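Local coordinates for probable spore coat polysaccharide biosynthesis protein E (Chromobacterium violaceum ATCC 12472, PDB 3G8R) that binds zinc and probably acts as an N-acylneuraminate-9-phosphate (sialic acid) synthase, of which this chain is the barrel and SAF-domain portion, at residues F10-N14 with L45-N49; I27-R31 with E86-F92; I112-A118 with K136-S141; R147-D151 with Q190-G194; K224-P229 with Y238-P242. The contacts are given in a common frame with arbitrary orientation. Numbering follows the deposited sequence.

Contact 1. Residues F10-N14 with L45-N49; sequences FEMAN and LQYRN
This is a buried contact between the C-terminal ends of two neighbouring parallel barrel strands, 7-11 and 40-47, on the rim that carries the zinc. The two pieces diverge: the directions Glu11 to Asn14 and Leu45 to Arg48 differ by 45°, and the closest CA atoms, those of Ala13 and Leu45, are 5.5 Å apart. Side chains therefore do most of the bridging. Gln46 (chi1 m, chi2 t) points across and donates from NE2 to Glu11 OE2 (3.2 Å); Glu11 is extended at chi1 (t), and its OE2 also forms a salt bridge with Lys44. In a TIM barrel of the NeuB family this strand end faces the active site, and the Glu11 side chain lies about 4 Å from the zinc ion. Gln46 NE2 also rests on Ala13 CB (3.7 Å), Ala13 having phi/psi of 48/-121. Gln46 OE1 accepts from Arg48 NH1 at 2.9 Å, while Asn14 ND2 stands 3.8 Å from Gln46 OE1.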
# COMPACT_ATOMS: atom_id res chain seq x y z
N PHE A 10 11.84 14.81 11.37
CA PHE A 10 11.01 15.63 12.23
C PHE A 10 11.24 17.07 11.93
O PHE A 10 12.30 17.59 12.23
CB PHE A 10 11.35 15.33 13.66
CG PHE A 10 11.35 13.89 13.96
CD1 PHE A 10 10.16 13.16 13.86
CD2 PHE A 10 12.54 13.24 14.31
CE1 PHE A 10 10.14 11.82 14.12
CE2 PHE A 10 12.53 11.87 14.59
CZ PHE A 10 11.34 11.16 14.49
N GLU A 11 10.24 17.70 11.34
CA GLU A 11 10.30 19.08 10.92
C GLU A 11 9.97 19.98 12.08
O GLU A 11 8.88 19.91 12.62
CB GLU A 11 9.29 19.32 9.81
CG GLU A 11 9.04 20.77 9.48
CD GLU A 11 10.07 21.34 8.54
OE1 GLU A 11 11.23 21.58 8.97
OE2 GLU A 11 9.70 21.59 7.36
N MSE A 12 10.91 20.82 12.49
CA MSE A 12 10.63 21.78 13.56
C MSE A 12 9.96 22.99 12.95
O MSE A 12 9.14 23.63 13.59
CB MSE A 12 11.91 22.24 14.24
CG MSE A 12 11.73 22.76 15.66
SE MSE A 12 13.33 23.07 16.44
CE MSE A 12 13.89 24.34 15.35
N ALA A 13 10.30 23.26 11.69
CA ALA A 13 9.88 24.47 11.01
C ALA A 13 10.17 25.64 11.94
O ALA A 13 11.32 25.85 12.34
CB ALA A 13 8.42 24.41 10.63
N ASN A 14 9.14 26.39 12.29
CA ASN A 14 9.35 27.52 13.14
C ASN A 14 8.78 27.27 14.49
O ASN A 14 8.69 28.18 15.29
CB ASN A 14 8.79 28.79 12.51
CG ASN A 14 9.50 29.13 11.21
OD1 ASN A 14 10.72 29.28 11.20
ND2 ASN A 14 8.75 29.24 10.11
N LEU A 45 15.39 21.80 10.22
CA LEU A 45 15.23 23.25 10.34
C LEU A 45 14.90 23.91 9.02
O LEU A 45 15.01 23.30 7.96
CB LEU A 45 16.55 23.83 10.79
CG LEU A 45 16.73 23.93 12.29
CD1 LEU A 45 15.55 23.35 13.03
CD2 LEU A 45 18.01 23.19 12.61
N GLN A 46 14.51 25.17 9.08
CA GLN A 46 14.23 25.97 7.87
C GLN A 46 15.11 27.19 7.88
O GLN A 46 15.07 27.96 8.82
CB GLN A 46 12.78 26.40 7.87
CG GLN A 46 11.86 25.29 7.44
CD GLN A 46 10.43 25.72 7.32
OE1 GLN A 46 10.12 26.90 7.39
NE2 GLN A 46 9.54 24.76 7.15
N TYR A 47 15.91 27.38 6.85
CA TYR A 47 16.79 28.54 6.82
C TYR A 47 16.29 29.53 5.83
O TYR A 47 16.16 29.20 4.65
CB TYR A 47 18.19 28.14 6.40
CG TYR A 47 19.04 27.57 7.48
CD1 TYR A 47 18.49 27.11 8.67
CD2 TYR A 47 20.41 27.44 7.29
CE1 TYR A 47 19.28 26.57 9.66
CE2 TYR A 47 21.21 26.89 8.27
CZ TYR A 47 20.64 26.46 9.45
OH TYR A 47 21.42 25.91 10.44
N ARG A 48 15.98 30.72 6.33
CA ARG A 48 15.75 31.93 5.54
C ARG A 48 16.65 33.04 6.07
O ARG A 48 16.74 33.26 7.29
CB ARG A 48 14.30 32.39 5.67
CG ARG A 48 13.27 31.48 5.01
CD ARG A 48 11.83 31.92 5.34
NE ARG A 48 10.88 30.96 4.81
CZ ARG A 48 10.55 29.83 5.42
NH1 ARG A 48 11.08 29.52 6.60
NH2 ARG A 48 9.67 29.02 4.86
N ASN A 49 17.33 33.75 5.17
CA ASN A 49 18.09 34.92 5.54
C ASN A 49 17.13 36.06 5.59
O ASN A 49 16.91 36.74 4.59
CB ASN A 49 19.17 35.20 4.51
CG ASN A 49 20.24 36.08 5.05
OD1 ASN A 49 20.30 37.27 4.71
ND2 ASN A 49 21.08 35.52 5.93

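Contact 2. Residues I27-R31 with E86-F92; sequences IRAIR and EMKANGF
Ile27 forms the apolar centre, its CA-to-CB bond directed at the other segment and its side chain (chi1 m) set among four residues of 86-92. Ile27 CD1 lies 4.0 Å from CG of the selenomethionine Met87 and 4.1 Å from Glu86 CB, while Ile27 CG2 is 3.9 Å from Phe92 CE2 and 3.5 Å from Asn90 ND2. The Phe92 ring (chi1 m) continues this patch: its CZ reaches Ile30 CG2 at 4.3 Å and, along the ring edge, Arg31 CA at 4.0 Å. On its inner side Phe92 makes an edge-to-face pair with Phe43 of strand 40-47. These are two helices of the outer layer of a TIM barrel, 21-33 and 77-89, both packed on strand 40-47, which lies between them in the chain. The closest CA pairs are Ile27 with Met87 (6.6 Å) and Arg31 with Asn90 (6.9 Å). Helix 77-89 finishes in a Schellman motif, with Phe92 N bonded to Met87 O (3.0 Å) and Gly91 at phi 99°, which turns the chain so that Phe92 faces inward. Asn90 (chi1 m) sends ND2 back to Glu86 O (2.9 Å) and to Glu86 OE1 (3.3 Å). At the solvent edge Arg31 CD touches Asn90 O (3.3 Å). An extended Arg28 forms a salt bridge, Arg28 NE to Glu86 OE1 at 3.1 Å. A weak second bond runs from Arg28 NH2 to Glu86 OE2 at 3.3 Å.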
# COMPACT_ATOMS: atom_id res chain seq x y z
N ILE A 27 13.47 18.77 20.82
CA ILE A 27 14.31 17.70 20.29
C ILE A 27 14.34 16.56 21.29
O ILE A 27 14.12 15.39 20.92
CB ILE A 27 15.74 18.17 20.07
CG1 ILE A 27 15.87 18.84 18.71
CG2 ILE A 27 16.73 17.01 20.20
CD1 ILE A 27 16.88 20.04 18.69
N ARG A 28 14.56 16.90 22.57
CA ARG A 28 14.76 15.91 23.61
C ARG A 28 13.51 15.08 23.86
O ARG A 28 13.60 13.94 24.25
CB ARG A 28 15.21 16.57 24.93
CG ARG A 28 16.60 17.12 24.91
CD ARG A 28 16.85 18.02 26.10
NE ARG A 28 18.17 18.65 26.02
CZ ARG A 28 18.74 19.41 26.96
NH1 ARG A 28 18.13 19.68 28.11
NH2 ARG A 28 19.95 19.92 26.73
N ALA A 29 12.34 15.67 23.67
CA ALA A 29 11.11 14.91 23.84
C ALA A 29 10.91 14.02 22.62
O ALA A 29 10.58 12.83 22.74
CB ALA A 29 9.91 15.83 24.06
N ILE A 30 11.16 14.55 21.43
CA ILE A 30 11.14 13.69 20.28
C ILE A 30 12.10 12.52 20.44
O ILE A 30 11.72 11.40 20.11
CB ILE A 30 11.29 14.44 18.96
CG1 ILE A 30 10.14 15.44 18.76
CG2 ILE A 30 11.32 13.48 17.78
CD1 ILE A 30 8.72 14.92 19.01
N ARG A 31 13.31 12.71 20.99
CA ARG A 31 14.16 11.52 21.19
C ARG A 31 13.49 10.50 22.09
O ARG A 31 13.56 9.31 21.80
CB ARG A 31 15.58 11.77 21.68
CG ARG A 31 16.30 10.43 21.80
CD ARG A 31 17.80 10.51 21.71
NE ARG A 31 18.43 10.67 23.03
CZ ARG A 31 19.12 9.72 23.67
NH1 ARG A 31 19.31 8.52 23.12
NH2 ARG A 31 19.64 9.97 24.87
N GLU A 86 22.46 20.19 19.48
CA GLU A 86 21.59 19.22 20.13
C GLU A 86 21.13 18.13 19.15
O GLU A 86 21.39 16.95 19.39
CB GLU A 86 20.36 19.87 20.78
CG GLU A 86 20.58 20.43 22.19
CD GLU A 86 20.76 19.38 23.31
OE1 GLU A 86 19.88 18.50 23.47
OE2 GLU A 86 21.78 19.48 24.06
N MSE A 87 20.48 18.51 18.04
CA MSE A 87 20.09 17.51 17.05
C MSE A 87 21.10 16.38 17.02
O MSE A 87 20.77 15.23 17.29
CB MSE A 87 19.99 18.12 15.65
CG MSE A 87 18.70 18.80 15.40
SE MSE A 87 18.55 19.86 13.94
CE MSE A 87 17.06 20.60 14.53
N LYS A 88 22.36 16.72 16.72
CA LYS A 88 23.42 15.74 16.59
C LYS A 88 23.74 15.08 17.91
O LYS A 88 23.94 13.87 17.96
CB LYS A 88 24.66 16.37 15.96
CG LYS A 88 24.42 16.87 14.54
CD LYS A 88 25.51 17.84 14.10
CE LYS A 88 25.88 17.61 12.63
NZ LYS A 88 27.20 18.20 12.29
N ALA A 89 23.76 15.87 18.97
CA ALA A 89 23.94 15.34 20.32
C ALA A 89 23.04 14.13 20.61
O ALA A 89 23.49 13.18 21.24
CB ALA A 89 23.70 16.40 21.32
N ASN A 90 21.80 14.17 20.13
CA ASN A 90 20.82 13.11 20.40
C ASN A 90 20.85 12.00 19.35
O ASN A 90 20.17 10.97 19.49
CB ASN A 90 19.40 13.69 20.51
CG ASN A 90 19.24 14.66 21.67
OD1 ASN A 90 18.63 14.33 22.68
ND2 ASN A 90 19.75 15.87 21.52
N GLY A 91 21.61 12.19 18.29
CA GLY A 91 21.77 11.13 17.32
C GLY A 91 20.87 11.33 16.13
O GLY A 91 20.52 10.37 15.43
N PHE A 92 20.50 12.57 15.87
CA PHE A 92 19.69 12.83 14.71
C PHE A 92 20.56 13.25 13.57
O PHE A 92 21.46 14.05 13.76
CB PHE A 92 18.70 13.95 15.01
CG PHE A 92 17.63 13.55 15.96
CD1 PHE A 92 16.69 12.58 15.61
CD2 PHE A 92 17.54 14.13 17.21
CE1 PHE A 92 15.69 12.22 16.47
CE2 PHE A 92 16.53 13.77 18.10
CZ PHE A 92 15.61 12.81 17.74

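Contact 3. Residues I112-A118 with K136-S141; sequences IEIIKIA and KPVVAS
Ile117 (chi1 m, chi2 t) lays its CD1 on Val138 CG1 at 3.7 Å and its CB 4.2 Å from Ala140 CB. The two segments are adjacent parallel strands, 114-117 and 138-141, joined through helix 125-132 as one beta-alpha-beta unit of the TIM barrel. Their axes approach to 4.5 Å at 13°, in the register Ile115 with Val138, Lys116 with Val139 and Ile117 with Ala140. The backbone bonds form the staggered parallel ladder: Ile115 N to Pro137 O (3.2 Å), Val139 N to Ile115 O (2.9 Å), Ile117 N to Val139 O (2.6 Å) and Ser141 N to Ile117 O (2.9 Å). CA-H...O contacts fill in between, from Lys116 CA to Val139 O (3.1 Å) and from Val138 CA to Ile115 O (3.5 Å). Side chains alternate between the two faces. Ile115, Ile117 and Val138 turn outward, where Ile131 of the connecting helix covers them; Lys116 and Val139 point to the opposite face, into the barrel. Ile114 CG2 meets Val139 CG2 at 3.7 Å, and Ile114 CG1 packs 4.2 Å from Pro137 CB near the start of the pair. Lys136 NZ bonds back to Ile112 O, modelled very short and of uncertain length. Within the barrel Lys116, whose side chain is about 6 Å from the zinc ion, forms a salt bridge with Glu223 and donates from NZ to Ser141 OG at 2.6 Å.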
# COMPACT_ATOMS: atom_id res chain seq x y z
N ILE A 112 25.57 20.74 8.41
CA ILE A 112 24.34 20.01 8.22
C ILE A 112 24.60 18.93 7.18
O ILE A 112 25.31 19.18 6.22
CB ILE A 112 23.21 20.97 7.79
CG1 ILE A 112 22.66 21.69 9.03
CG2 ILE A 112 22.10 20.22 7.06
CD1 ILE A 112 22.42 23.14 8.84
N GLU A 113 24.04 17.74 7.37
CA GLU A 113 24.30 16.56 6.54
C GLU A 113 23.48 16.49 5.27
O GLU A 113 23.96 15.93 4.28
CB GLU A 113 24.08 15.27 7.33
CG GLU A 113 24.92 15.16 8.60
CD GLU A 113 24.43 14.06 9.55
OE1 GLU A 113 24.43 12.87 9.14
OE2 GLU A 113 24.03 14.41 10.69
N ILE A 114 22.26 17.03 5.29
CA ILE A 114 21.28 16.91 4.18
C ILE A 114 20.46 18.20 3.83
O ILE A 114 20.16 19.04 4.70
CB ILE A 114 20.31 15.74 4.47
CG1 ILE A 114 21.07 14.40 4.57
CG2 ILE A 114 19.17 15.68 3.44
CD1 ILE A 114 20.23 13.19 5.06
N ILE A 115 20.09 18.33 2.56
CA ILE A 115 19.31 19.48 2.08
C ILE A 115 17.88 19.11 1.70
O ILE A 115 17.68 18.36 0.76
CB ILE A 115 20.00 20.18 0.87
CG1 ILE A 115 21.30 20.85 1.32
CG2 ILE A 115 19.07 21.22 0.21
CD1 ILE A 115 22.31 21.10 0.21
N LYS A 116 16.88 19.63 2.41
CA LYS A 116 15.53 19.48 1.87
C LYS A 116 15.24 20.63 0.95
O LYS A 116 15.58 21.77 1.26
CB LYS A 116 14.44 19.41 2.93
CG LYS A 116 13.49 18.25 2.70
CD LYS A 116 12.25 18.56 1.86
CE LYS A 116 11.13 19.13 2.74
NZ LYS A 116 9.74 18.73 2.28
N ILE A 117 14.66 20.34 -0.20
CA ILE A 117 14.05 21.38 -0.99
C ILE A 117 12.54 21.44 -0.71
O ILE A 117 11.83 20.45 -0.91
CB ILE A 117 14.27 21.08 -2.47
CG1 ILE A 117 15.76 21.08 -2.76
CG2 ILE A 117 13.49 22.07 -3.38
CD1 ILE A 117 16.09 20.81 -4.23
N ALA A 118 12.03 22.58 -0.27
CA ALA A 118 10.59 22.72 -0.12
C ALA A 118 9.87 22.73 -1.47
O ALA A 118 10.45 23.05 -2.51
CB ALA A 118 10.28 23.99 0.64
N LYS A 136 26.10 17.51 -0.77
CA LYS A 136 25.27 16.76 0.16
C LYS A 136 24.05 16.16 -0.55
O LYS A 136 23.59 16.68 -1.58
CB LYS A 136 24.81 17.68 1.28
CG LYS A 136 25.97 18.33 1.95
CD LYS A 136 25.77 19.81 2.12
CE LYS A 136 25.62 20.17 3.58
NZ LYS A 136 26.74 19.60 4.39
N PRO A 137 23.53 15.07 0.00
CA PRO A 137 22.30 14.44 -0.46
C PRO A 137 21.12 15.42 -0.51
O PRO A 137 21.11 16.42 0.21
CB PRO A 137 22.05 13.39 0.62
CG PRO A 137 23.40 13.07 1.12
CD PRO A 137 24.13 14.35 1.14
N VAL A 138 20.14 15.14 -1.35
CA VAL A 138 19.01 16.06 -1.52
C VAL A 138 17.67 15.35 -1.41
O VAL A 138 17.48 14.22 -1.91
CB VAL A 138 19.09 16.88 -2.84
CG1 VAL A 138 17.85 17.73 -3.05
CG2 VAL A 138 20.30 17.78 -2.83
N VAL A 139 16.76 16.03 -0.74
CA VAL A 139 15.43 15.54 -0.51
C VAL A 139 14.49 16.64 -1.01
O VAL A 139 14.50 17.77 -0.49
CB VAL A 139 15.23 15.34 0.97
CG1 VAL A 139 13.87 14.80 1.23
CG2 VAL A 139 16.28 14.39 1.51
N ALA A 140 13.69 16.32 -2.02
CA ALA A 140 12.94 17.34 -2.71
C ALA A 140 11.45 17.08 -2.60
O ALA A 140 10.98 15.97 -2.78
CB ALA A 140 13.37 17.38 -4.15
N SER A 141 10.69 18.09 -2.26
CA SER A 141 9.26 17.83 -2.16
C SER A 141 8.62 18.38 -3.39
O SER A 141 9.09 19.38 -3.93
CB SER A 141 8.66 18.44 -0.92
OG SER A 141 8.85 17.57 0.13

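Contact 4. Residues R147-D151 with Q190-G194; sequences REDID and QQYAG
Gln191, the last residue of helix 184-191, opens the contact; its CA-to-CB bond points at the first turn of helix 147-158, and its OE1 comes to 4.0 Å from Arg147 CG, a loose touch at the exposed rim. Both helices belong to the outer layer of the TIM barrel, and here the end of one meets the beginning of another. Tyr192 comes next and is the first residue to leave helical geometry (phi/psi -134/96). With chi1 m and chi2 near -78°, it reaches across a gap in which even the closest CA atoms, those of Asp151 and Tyr192, are 8.7 Å apart. The ring slides in beside Ile150 (chi1 m, chi2 t), with Ile150 CG2 at 4.0 Å from Tyr192 CZ and Ile150 CB at 3.4 Å from Tyr192 OH. Ile150 itself also packs on Phe122 and Thr142. Beyond Tyr192 the chain leaves the contact. The total buried area is small, 193 Å², and the tyrosine supplies the largest share, so the helices are joined by one long side chain rather than by face-to-face packing. The contact is structural and lies away from the zinc. Arg147 O, which accepts the helical bond from Asp151 N (2.8 Å), is 3.7 Å from Tyr192 OH; that hydroxyl donates a very short hydrogen bond to Asp151 OD1, at 2.4 Å.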
# COMPACT_ATOMS: atom_id res chain seq x y z
N ARG A 147 4.84 17.30 -13.84
CA ARG A 147 5.66 16.17 -14.27
C ARG A 147 6.92 16.64 -15.03
O ARG A 147 8.04 16.27 -14.69
CB ARG A 147 4.83 15.24 -15.16
CG ARG A 147 5.36 13.82 -15.24
CD ARG A 147 4.53 12.98 -16.23
NE ARG A 147 5.01 13.00 -17.62
CZ ARG A 147 4.35 13.52 -18.65
NH1 ARG A 147 4.88 13.48 -19.88
NH2 ARG A 147 3.15 14.08 -18.47
N GLU A 148 6.72 17.49 -16.04
CA GLU A 148 7.83 18.05 -16.81
C GLU A 148 8.89 18.74 -15.92
O GLU A 148 10.10 18.64 -16.19
CB GLU A 148 7.32 18.98 -17.93
CG GLU A 148 5.91 19.57 -17.75
CD GLU A 148 4.75 18.53 -17.81
OE1 GLU A 148 4.65 17.80 -18.82
OE2 GLU A 148 3.94 18.46 -16.83
N ASP A 149 8.45 19.40 -14.86
CA ASP A 149 9.39 20.03 -13.93
C ASP A 149 10.15 19.06 -13.06
O ASP A 149 11.33 19.30 -12.77
CB ASP A 149 8.67 21.01 -13.01
CG ASP A 149 8.24 22.28 -13.72
OD1 ASP A 149 8.94 22.68 -14.70
OD2 ASP A 149 7.21 22.87 -13.28
N ILE A 150 9.49 18.00 -12.60
CA ILE A 150 10.07 17.05 -11.66
C ILE A 150 11.02 16.23 -12.45
O ILE A 150 12.10 15.88 -11.98
CB ILE A 150 9.02 16.10 -11.07
CG1 ILE A 150 7.85 16.86 -10.51
CG2 ILE A 150 9.63 15.25 -9.96
CD1 ILE A 150 6.72 15.98 -9.96
N ASP A 151 10.60 15.89 -13.66
CA ASP A 151 11.50 15.37 -14.67
C ASP A 151 12.74 16.23 -14.85
O ASP A 151 13.84 15.70 -14.81
CB ASP A 151 10.79 15.28 -16.00
CG ASP A 151 10.03 13.99 -16.16
OD1 ASP A 151 9.88 13.22 -15.19
OD2 ASP A 151 9.58 13.75 -17.31
N GLN A 190 6.94 4.71 -9.68
CA GLN A 190 6.95 4.09 -11.00
C GLN A 190 7.60 5.01 -12.07
O GLN A 190 8.24 4.54 -12.99
CB GLN A 190 5.54 3.72 -11.42
CG GLN A 190 4.96 2.45 -10.79
CD GLN A 190 3.45 2.26 -11.12
OE1 GLN A 190 2.71 3.22 -11.41
NE2 GLN A 190 3.02 1.02 -11.08
N GLN A 191 7.41 6.31 -11.92
CA GLN A 191 7.98 7.29 -12.82
C GLN A 191 9.53 7.32 -12.75
O GLN A 191 10.20 7.56 -13.76
CB GLN A 191 7.45 8.64 -12.41
CG GLN A 191 6.92 9.55 -13.51
CD GLN A 191 5.40 9.62 -13.55
OE1 GLN A 191 4.79 10.56 -13.04
NE2 GLN A 191 4.78 8.61 -14.14
N TYR A 192 10.11 7.09 -11.56
CA TYR A 192 11.55 7.38 -11.31
C TYR A 192 12.30 6.25 -10.59
O TYR A 192 12.29 6.13 -9.37
CB TYR A 192 11.73 8.71 -10.56
CG TYR A 192 11.02 9.90 -11.19
CD1 TYR A 192 11.54 10.55 -12.30
CD2 TYR A 192 9.84 10.38 -10.66
CE1 TYR A 192 10.91 11.61 -12.87
CE2 TYR A 192 9.20 11.49 -11.21
CZ TYR A 192 9.73 12.09 -12.34
OH TYR A 192 9.08 13.18 -12.89
N ALA A 193 12.96 5.41 -11.36
CA ALA A 193 13.58 4.22 -10.76
C ALA A 193 15.00 4.54 -10.32
O ALA A 193 15.68 5.35 -10.94
CB ALA A 193 13.52 3.03 -11.73
N GLY A 194 15.44 3.94 -9.23
CA GLY A 194 16.72 4.34 -8.63
C GLY A 194 16.72 5.78 -8.09
O GLY A 194 17.74 6.50 -8.21

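Contact 5. Residues K224-P229 with Y238-P242; sequences KHVGLP and YSANP. With ZN (zinc ion), chain C.
Two backbone hydrogen bonds tie the end of the last TIM-barrel strand, 221-225, to the loop that returns before helix 242-259. Ala240 N donates to His225 O (2.9 Å), and Gly227 N donates to Ala240 O (3.2 Å), around a single bridge between Val226 and Ala240 with CA atoms 4.7 Å apart. The same carbonyls take CA-H...O contacts: Ser239 CA to His225 O (3.5 Å) and Val226 CA to Ala240 O (3.3 Å). Gly227 O receives a third, from Asn241 CA (3.5 Å). Val226 O is satisfied by Asn15, and the Lys224 ammonium by a salt bridge to Glu203. Asn241 occupies the N-cap of helix 242-259, where its OD1 (chi1 p) accepts from Gln244 N. Packing closes the far end: Pro229 CD lies against Asn241 CB (3.6 Å), and the apolar pair Leu228 CD1 and Pro242 CG is 4.3 Å apart. At the metal end, Tyr238 (chi1 p) turns its ring edge to the face of His225 in a T-shaped stack, with centroids 5.5 Å apart and planes at 70°. The imidazole NE2 points to the zinc ion, which His202 also binds; His225 NE2 sits 2.4 Å from ZN.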
# COMPACT_ATOMS: atom_id res chain seq x y z
N LYS A 224 7.34 14.55 9.00
CA LYS A 224 6.18 15.07 9.70
C LYS A 224 6.59 16.26 10.55
O LYS A 224 7.68 16.26 11.13
CB LYS A 224 5.62 13.98 10.59
CG LYS A 224 4.55 14.43 11.56
CD LYS A 224 3.14 14.13 11.05
CE LYS A 224 2.76 12.67 11.30
NZ LYS A 224 1.32 12.44 11.04
N HIS A 225 5.73 17.29 10.59
CA HIS A 225 5.96 18.46 11.45
C HIS A 225 5.76 18.07 12.89
O HIS A 225 4.87 17.28 13.18
CB HIS A 225 4.99 19.58 11.13
CG HIS A 225 5.34 20.36 9.91
ND1 HIS A 225 5.54 21.72 9.94
CD2 HIS A 225 5.53 19.98 8.63
CE1 HIS A 225 5.86 22.15 8.73
NE2 HIS A 225 5.86 21.11 7.91
N VAL A 226 6.58 18.63 13.77
CA VAL A 226 6.54 18.36 15.23
C VAL A 226 6.57 19.65 16.01
O VAL A 226 7.01 20.67 15.49
CB VAL A 226 7.73 17.53 15.69
CG1 VAL A 226 7.68 16.17 15.08
CG2 VAL A 226 9.07 18.25 15.36
N GLY A 227 6.15 19.59 17.27
CA GLY A 227 6.13 20.73 18.15
C GLY A 227 5.82 20.28 19.56
O GLY A 227 5.30 19.19 19.75
N LEU A 228 6.14 21.09 20.56
CA LEU A 228 5.84 20.73 21.95
C LEU A 228 4.79 21.67 22.55
O LEU A 228 5.04 22.86 22.78
CB LEU A 228 7.12 20.67 22.80
CG LEU A 228 7.10 20.52 24.33
CD1 LEU A 228 6.50 19.21 24.82
CD2 LEU A 228 8.50 20.65 24.88
N PRO A 229 3.57 21.16 22.74
CA PRO A 229 2.59 21.92 23.51
C PRO A 229 3.14 22.23 24.89
O PRO A 229 3.96 21.49 25.43
CB PRO A 229 1.38 20.99 23.60
CG PRO A 229 1.84 19.67 23.06
CD PRO A 229 2.94 20.00 22.09
N TYR A 238 -1.37 20.78 12.08
CA TYR A 238 -0.62 19.81 11.28
C TYR A 238 0.73 19.47 11.91
O TYR A 238 1.66 19.10 11.20
CB TYR A 238 -0.40 20.32 9.83
CG TYR A 238 0.11 21.76 9.67
CD1 TYR A 238 -0.77 22.87 9.72
CD2 TYR A 238 1.45 22.02 9.42
CE1 TYR A 238 -0.29 24.19 9.56
CE2 TYR A 238 1.92 23.34 9.26
CZ TYR A 238 1.05 24.42 9.33
OH TYR A 238 1.56 25.70 9.16
N SER A 239 0.85 19.60 13.23
CA SER A 239 2.13 19.33 13.89
C SER A 239 1.89 18.40 15.03
O SER A 239 1.02 18.66 15.85
CB SER A 239 2.79 20.61 14.37
OG SER A 239 2.93 21.51 13.28
N ALA A 240 2.65 17.32 15.09
CA ALA A 240 2.41 16.29 16.10
C ALA A 240 3.22 16.53 17.36
O ALA A 240 4.39 16.90 17.27
CB ALA A 240 2.70 14.89 15.55
N ASN A 241 2.60 16.32 18.51
CA ASN A 241 3.31 16.36 19.77
C ASN A 241 4.05 15.05 20.00
O ASN A 241 3.86 14.11 19.25
CB ASN A 241 2.35 16.64 20.92
CG ASN A 241 1.32 15.57 21.10
OD1 ASN A 241 1.65 14.41 21.29
ND2 ASN A 241 0.07 15.95 21.06
N PRO A 242 4.90 14.99 21.04
CA PRO A 242 5.71 13.78 21.27
C PRO A 242 4.89 12.52 21.48
O PRO A 242 5.34 11.43 21.12
CB PRO A 242 6.49 14.13 22.54
CG PRO A 242 6.66 15.59 22.46
CD PRO A 242 5.32 16.08 21.95
ZN ZN C . 6.12 21.45 5.53

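Contacts 1, 3 and 5 are buried and all reach the barrel sheet, whereas contacts 2 and 4 join helices of the outer layer and are only partly buried. Contact 3 is a regular strand ladder; contact 1 depends on polar side chains where strands diverge, and contact 5 on a short backbone bridge beside a metal ligand. Contacts 1 and 5 sit on adjoining strands, 7-11 and 221-225, linked by Glu11 O to Val226 N (2.9 Å). Contact 2 backs onto contact 1 through Phe10 and Leu45, and onto contact 5 through Pro242. Contact 4 touches none of the others; its nearest is contact 3, centres about 17 Å apart, whose strand 138-141 leads into helix 147-158.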